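Long-range contacts in elongation factor G (Thermus thermophilus, PDB 2DY1), which binds GTP and a magnesium ion and, as a member of the elongation factor G family, probably acts as a GTPase in the elongation stage of protein synthesis: residues E465-Y470 with D482-L487; E458-V463 with K562-A567. All coordinates share one frame; numbering follows the deposited sequence.

Contact 1 (E465-Y470 with D482-L487)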
loop_
_atom_site.group_PDB
_atom_site.type_symbol
_atom_site.label_atom_id
_atom_site.label_comp_id
_atom_site.label_asym_id
_atom_site.label_seq_id
_atom_site.Cartn_x
_atom_site.Cartn_y
_atom_site.Cartn_z
ATOM N N GLU A 465 3.678 -12.282 -49.392
ATOM C CA GLU A 465 4.816 -13.182 -49.344
ATOM C C GLU A 465 5.931 -12.665 -50.224
ATOM O O GLU A 465 5.714 -11.880 -51.149
ATOM C CB GLU A 465 4.410 -14.603 -49.748
ATOM C CG GLU A 465 4.070 -14.767 -51.220
ATOM C CD GLU A 465 3.599 -16.170 -51.559
ATOM O OE1 GLU A 465 3.696 -16.534 -52.753
ATOM O OE2 GLU A 465 3.129 -16.895 -50.648
ATOM N N GLY A 466 7.137 -13.096 -49.913
ATOM C CA GLY A 466 8.274 -12.637 -50.657
ATOM C C GLY A 466 9.567 -13.211 -50.162
ATOM O O GLY A 466 9.613 -14.028 -49.235
ATOM N N GLN A 467 10.642 -12.731 -50.760
ATOM C CA GLN A 467 11.954 -13.243 -50.463
ATOM C C GLN A 467 12.890 -12.334 -49.717
ATOM O O GLN A 467 12.902 -11.121 -49.909
ATOM C CB GLN A 467 12.617 -13.661 -51.782
ATOM C CG GLN A 467 14.003 -14.238 -51.649
ATOM C CD GLN A 467 14.648 -14.482 -53.008
ATOM O OE1 GLN A 467 14.490 -13.676 -53.925
ATOM N NE2 GLN A 467 15.379 -15.587 -53.139
ATOM N N GLY A 468 13.686 -12.970 -48.871
ATOM C CA GLY A 468 14.696 -12.286 -48.098
ATOM C C GLY A 468 15.988 -12.998 -48.428
ATOM O O GLY A 468 16.126 -14.205 -48.213
ATOM N N LYS A 469 16.958 -12.272 -48.969
ATOM C CA LYS A 469 18.199 -12.938 -49.300
ATOM C C LYS A 469 19.438 -12.135 -48.931
ATOM O O LYS A 469 19.492 -10.922 -49.132
ATOM C CB LYS A 469 18.210 -13.275 -50.789
ATOM C CG LYS A 469 19.324 -14.213 -51.207
ATOM C CD LYS A 469 19.073 -14.728 -52.624
ATOM C CE LYS A 469 20.052 -15.813 -53.001
ATOM N NZ LYS A 469 19.637 -16.468 -54.280
ATOM N N TYR A 470 20.426 -12.832 -48.389
ATOM C CA TYR A 470 21.682 -12.209 -47.979
ATOM C C TYR A 470 22.882 -12.992 -48.510
ATOM O O TYR A 470 23.051 -14.163 -48.180
ATOM C CB TYR A 470 21.761 -12.167 -46.453
ATOM C CG TYR A 470 22.941 -11.397 -45.901
ATOM C CD1 TYR A 470 23.018 -10.013 -46.038
ATOM C CD2 TYR A 470 23.956 -12.045 -45.211
ATOM C CE1 TYR A 470 24.081 -9.293 -45.492
ATOM C CE2 TYR A 470 25.029 -11.330 -44.659
ATOM C CZ TYR A 470 25.080 -9.958 -44.805
ATOM O OH TYR A 470 26.125 -9.240 -44.269
ATOM N N ASP A 482 18.848 -17.624 -47.824
ATOM C CA ASP A 482 17.788 -17.398 -48.804
ATOM C C ASP A 482 16.513 -17.945 -48.187
ATOM O O ASP A 482 16.379 -19.156 -47.973
ATOM C CB ASP A 482 18.141 -18.148 -50.091
ATOM C CG ASP A 482 17.070 -18.049 -51.144
ATOM O OD1 ASP A 482 17.199 -18.764 -52.159
ATOM O OD2 ASP A 482 16.108 -17.269 -50.985
ATOM N N VAL A 483 15.590 -17.039 -47.894
ATOM C CA VAL A 483 14.337 -17.394 -47.242
ATOM C C VAL A 483 13.110 -16.846 -47.945
ATOM O O VAL A 483 13.060 -15.664 -48.294
ATOM C CB VAL A 483 14.343 -16.830 -45.772
ATOM C CG1 VAL A 483 13.008 -17.093 -45.085
ATOM C CG2 VAL A 483 15.484 -17.447 -44.985
ATOM N N TRP A 484 12.119 -17.704 -48.180
ATOM C CA TRP A 484 10.873 -17.237 -48.740
ATOM C C TRP A 484 9.889 -17.280 -47.568
ATOM O O TRP A 484 9.662 -18.333 -46.949
ATOM C CB TRP A 484 10.398 -18.116 -49.892
ATOM C CG TRP A 484 11.169 -17.837 -51.140
ATOM C CD1 TRP A 484 12.358 -18.397 -51.509
ATOM C CD2 TRP A 484 10.820 -16.902 -52.175
ATOM N NE1 TRP A 484 12.769 -17.867 -52.720
ATOM C CE2 TRP A 484 11.848 -16.950 -53.147
ATOM C CE3 TRP A 484 9.738 -16.033 -52.376
ATOM C CZ2 TRP A 484 11.825 -16.155 -54.307
ATOM C CZ3 TRP A 484 9.715 -15.245 -53.532
ATOM C CH2 TRP A 484 10.753 -15.314 -54.479
ATOM N N LEU A 485 9.298 -16.122 -47.297
ATOM C CA LEU A 485 8.388 -15.923 -46.174
ATOM C C LEU A 485 6.993 -15.439 -46.561
ATOM O O LEU A 485 6.846 -14.520 -47.359
ATOM C CB LEU A 485 8.995 -14.870 -45.240
ATOM C CG LEU A 485 8.112 -14.391 -44.079
ATOM C CD1 LEU A 485 8.045 -15.494 -43.028
ATOM C CD2 LEU A 485 8.714 -13.121 -43.456
ATOM N N ARG A 486 5.973 -16.060 -45.979
ATOM C CA ARG A 486 4.592 -15.641 -46.199
ATOM C C ARG A 486 4.088 -15.180 -44.823
ATOM O O ARG A 486 4.272 -15.877 -43.829
ATOM C CB ARG A 486 3.750 -16.828 -46.698
ATOM C CG ARG A 486 2.281 -16.534 -46.955
ATOM C CD ARG A 486 1.583 -17.833 -47.367
ATOM N NE ARG A 486 0.151 -17.697 -47.635
ATOM C CZ ARG A 486 -0.365 -17.212 -48.761
ATOM N NH1 ARG A 486 0.420 -16.800 -49.747
ATOM N NH2 ARG A 486 -1.682 -17.151 -48.910
ATOM N N LEU A 487 3.473 -13.998 -44.776
ATOM C CA LEU A 487 2.910 -13.451 -43.539
ATOM C C LEU A 487 1.396 -13.407 -43.680
ATOM O O LEU A 487 0.868 -12.971 -44.702
ATOM C CB LEU A 487 3.418 -12.023 -43.282
ATOM C CG LEU A 487 4.899 -11.850 -42.955
ATOM C CD1 LEU A 487 5.163 -10.365 -42.691
ATOM C CD2 LEU A 487 5.287 -12.681 -41.733
#

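Contact 2 (E458-V463 with K562-A567)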
loop_
_atom_site.group_PDB
_atom_site.type_symbol
_atom_site.label_atom_id
_atom_site.label_comp_id
_atom_site.label_asym_id
_atom_site.label_seq_id
_atom_site.Cartn_x
_atom_site.Cartn_y
_atom_site.Cartn_z
ATOM N N GLU A 458 1.943 -2.871 -33.842
ATOM C CA GLU A 458 1.508 -2.902 -35.229
ATOM C C GLU A 458 1.094 -4.308 -35.609
ATOM O O GLU A 458 1.430 -5.263 -34.924
ATOM C CB GLU A 458 2.654 -2.473 -36.149
ATOM C CG GLU A 458 3.131 -1.048 -35.933
ATOM C CD GLU A 458 4.330 -0.698 -36.793
ATOM O OE1 GLU A 458 4.470 -1.289 -37.889
ATOM O OE2 GLU A 458 5.124 0.175 -36.384
ATOM N N THR A 459 0.345 -4.421 -36.702
ATOM C CA THR A 459 -0.062 -5.723 -37.204
ATOM C C THR A 459 -0.345 -5.587 -38.693
ATOM O O THR A 459 -0.124 -4.516 -39.276
ATOM C CB THR A 459 -1.293 -6.288 -36.459
ATOM O OG1 THR A 459 -1.433 -7.684 -36.779
ATOM C CG2 THR A 459 -2.570 -5.546 -36.850
ATOM N N ILE A 460 -0.809 -6.664 -39.314
ATOM C CA ILE A 460 -1.090 -6.635 -40.745
ATOM C C ILE A 460 -2.542 -6.976 -41.063
ATOM O O ILE A 460 -3.189 -7.710 -40.322
ATOM C CB ILE A 460 -0.166 -7.607 -41.508
ATOM C CG1 ILE A 460 -0.208 -8.994 -40.870
ATOM C CG2 ILE A 460 1.260 -7.079 -41.509
ATOM C CD1 ILE A 460 0.588 -10.062 -41.658
ATOM N N LYS A 461 -3.042 -6.456 -42.185
ATOM C CA LYS A 461 -4.424 -6.696 -42.581
ATOM C C LYS A 461 -4.613 -7.636 -43.774
ATOM O O LYS A 461 -5.722 -8.128 -44.010
ATOM C CB LYS A 461 -5.120 -5.364 -42.865
ATOM C CG LYS A 461 -5.515 -4.578 -41.613
ATOM C CD LYS A 461 -6.377 -3.378 -41.986
ATOM C CE LYS A 461 -7.004 -2.723 -40.763
ATOM N NZ LYS A 461 -7.865 -1.558 -41.133
ATOM N N LYS A 462 -3.547 -7.888 -44.524
ATOM C CA LYS A 462 -3.657 -8.788 -45.664
ATOM C C LYS A 462 -2.447 -9.696 -45.817
ATOM O O LYS A 462 -1.356 -9.412 -45.311
ATOM C CB LYS A 462 -3.891 -8.002 -46.961
ATOM C CG LYS A 462 -2.711 -7.185 -47.452
ATOM C CD LYS A 462 -3.066 -6.471 -48.762
ATOM C CE LYS A 462 -1.902 -5.653 -49.299
ATOM N NZ LYS A 462 -2.207 -5.009 -50.610
ATOM N N VAL A 463 -2.662 -10.812 -46.503
ATOM C CA VAL A 463 -1.608 -11.785 -46.727
ATOM C C VAL A 463 -0.617 -11.252 -47.746
ATOM O O VAL A 463 -0.988 -10.529 -48.671
ATOM C CB VAL A 463 -2.180 -13.111 -47.256
ATOM C CG1 VAL A 463 -1.044 -14.094 -47.525
ATOM C CG2 VAL A 463 -3.160 -13.698 -46.251
ATOM N N LYS A 562 10.406 -6.701 -45.877
ATOM C CA LYS A 562 9.826 -6.580 -47.210
ATOM C C LYS A 562 8.370 -7.019 -47.238
ATOM O O LYS A 562 7.500 -6.312 -47.743
ATOM C CB LYS A 562 10.625 -7.436 -48.202
ATOM C CG LYS A 562 10.029 -7.479 -49.602
ATOM C CD LYS A 562 10.761 -8.478 -50.504
ATOM C CE LYS A 562 12.269 -8.214 -50.549
ATOM N NZ LYS A 562 12.992 -9.123 -51.506
ATOM N N VAL A 563 8.098 -8.196 -46.680
ATOM C CA VAL A 563 6.745 -8.714 -46.710
ATOM C C VAL A 563 5.733 -7.930 -45.877
ATOM O O VAL A 563 4.606 -7.708 -46.318
ATOM C CB VAL A 563 6.731 -10.210 -46.296
ATOM C CG1 VAL A 563 5.326 -10.777 -46.425
ATOM C CG2 VAL A 563 7.698 -10.993 -47.190
ATOM N N MET A 564 6.117 -7.505 -44.675
ATOM C CA MET A 564 5.170 -6.763 -43.852
ATOM C C MET A 564 4.678 -5.502 -44.565
ATOM O O MET A 564 3.515 -5.115 -44.423
ATOM C CB MET A 564 5.792 -6.368 -42.513
ATOM C CG MET A 564 4.841 -5.540 -41.668
ATOM S SD MET A 564 5.551 -5.000 -40.113
ATOM C CE MET A 564 4.152 -3.994 -39.493
ATOM N N ALA A 565 5.553 -4.873 -45.337
ATOM C CA ALA A 565 5.185 -3.652 -46.057
ATOM C C ALA A 565 4.122 -3.890 -47.133
ATOM O O ALA A 565 3.393 -2.969 -47.525
ATOM C CB ALA A 565 6.421 -3.033 -46.678
ATOM N N GLU A 566 4.033 -5.127 -47.617
ATOM C CA GLU A 566 3.055 -5.471 -48.641
ATOM C C GLU A 566 1.820 -6.055 -47.988
ATOM O O GLU A 566 0.845 -6.378 -48.668
ATOM C CB GLU A 566 3.636 -6.516 -49.604
ATOM C CG GLU A 566 5.073 -6.257 -50.034
ATOM C CD GLU A 566 5.656 -7.398 -50.863
ATOM O OE1 GLU A 566 6.842 -7.305 -51.245
ATOM O OE2 GLU A 566 4.935 -8.385 -51.134
ATOM N N ALA A 567 1.845 -6.172 -46.663
ATOM C CA ALA A 567 0.732 -6.777 -45.943
ATOM C C ALA A 567 -0.258 -5.813 -45.289
ATOM O O ALA A 567 -0.980 -6.193 -44.367
ATOM C CB ALA A 567 1.279 -7.752 -44.903
#

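Contact 1 (E465-Y470 with D482-L487)
Gln467 and Trp484 face each other as a non-hydrogen-bonded pair of an antiparallel hairpin, and stack on one face of it. Gln467 CB sits over the indole, 3.4 Å from the centroid of the six-membered ring and almost on its normal, a CH-pi contact. CG is anti to the backbone N (chi1 -179°), and the extended chain beyond it carries the amide over the ring, the planes 25° apart. An alanine in place of Trp484 would probably leave the Gln467 side chain without this flat support and its amide freer to turn. Polar bonds line the same face. Gln467 NE2 donates to Asp482 OD2 (2.8 Å) from above the carboxylate plane, while Ser541 holds OD1; Lys469 NZ makes a long salt bridge to OD1 and a weak hydrogen bond to Tyr480 OH. Farther along, Arg486 NH1 reaches Glu465 OE2 at 2.9 Å in a salt bridge, and Arg486 NE pairs with Glu488. Between the backbones, Gly466 with Leu485 and Gly468 with Val483 each exchange two hydrogen bonds. Val483 and Leu485 point to the other face, against helix 549-566. Chemically, the hairpin is two-sided: one face carries the indole, the Gln467 amide and charged groups; the other is aliphatic, toward the helix.

Contact 2 (E458-V463 with K562-A567)
Ala567 O, at the C-terminal end of helix 549-566, takes two backbone N-H groups from the chain leaving strand 457-460. Lys461 N approaches nearly in line with the carbonyl at 3.0 Å, although the hydrogen bond is bent at the hydrogen (137°); Lys462 N, at 3.1 Å, makes the straighter bond (162°) but lies above the carbonyl plane. One acceptor thus satisfies two successive amides. Ala567 N is itself satisfied by Met564 O at 3.0 Å. Beside this junction Ile460 CG2 presses on Ala567 CB at 3.5 Å, tighter than usual for two carbons, and also meets Met564 CG. Lys462 CG lies between the backbone N and the carbonyl carbon (chi1 70°), next to Ala567 C, and the extended chain then passes Glu566 O. At the other end, Met564 CE, the terminal methyl, comes within 3.2 Å of Glu458 OE1, the two side chains crossing at about a right angle. That buried carboxylate has its partners in a neighbouring loop: Leu525 N binds OE1, while Ala526 N and Phe528 N bind OE2. Thr459 OG1 is likewise satisfied, by Met531 O. This is a strand-to-helix junction within domain IV of elongation factor G, where the chain at the C-terminal end of the helix is tied, through Ala567 O, to the segment that follows strand 457-460, close to where the chain enters strand 569-583.

Overall arrangement
Read from the N terminus, the four segments illustrate how short and long closures combine within domain IV. The chain runs through 458-463, the first half of contact 2, and passes directly into strand 464-474, where contact 1 begins. Contact 1 closes a short hairpin loop when strand 477-489 returns. Contact 2 closes much later, beyond strand 533-541, at the C-terminal part of helix 549-566, so contact 1 is nested inside its loop and nothing crosses. Their centres lie about 13 Å apart, and they touch: Lys562 NZ probably hydrogen-bonds to Gln467 O, and Val563 packs on Gly466. Helix 549-566 therefore ties the hairpin's sheet to the strand that pairs with 569-583.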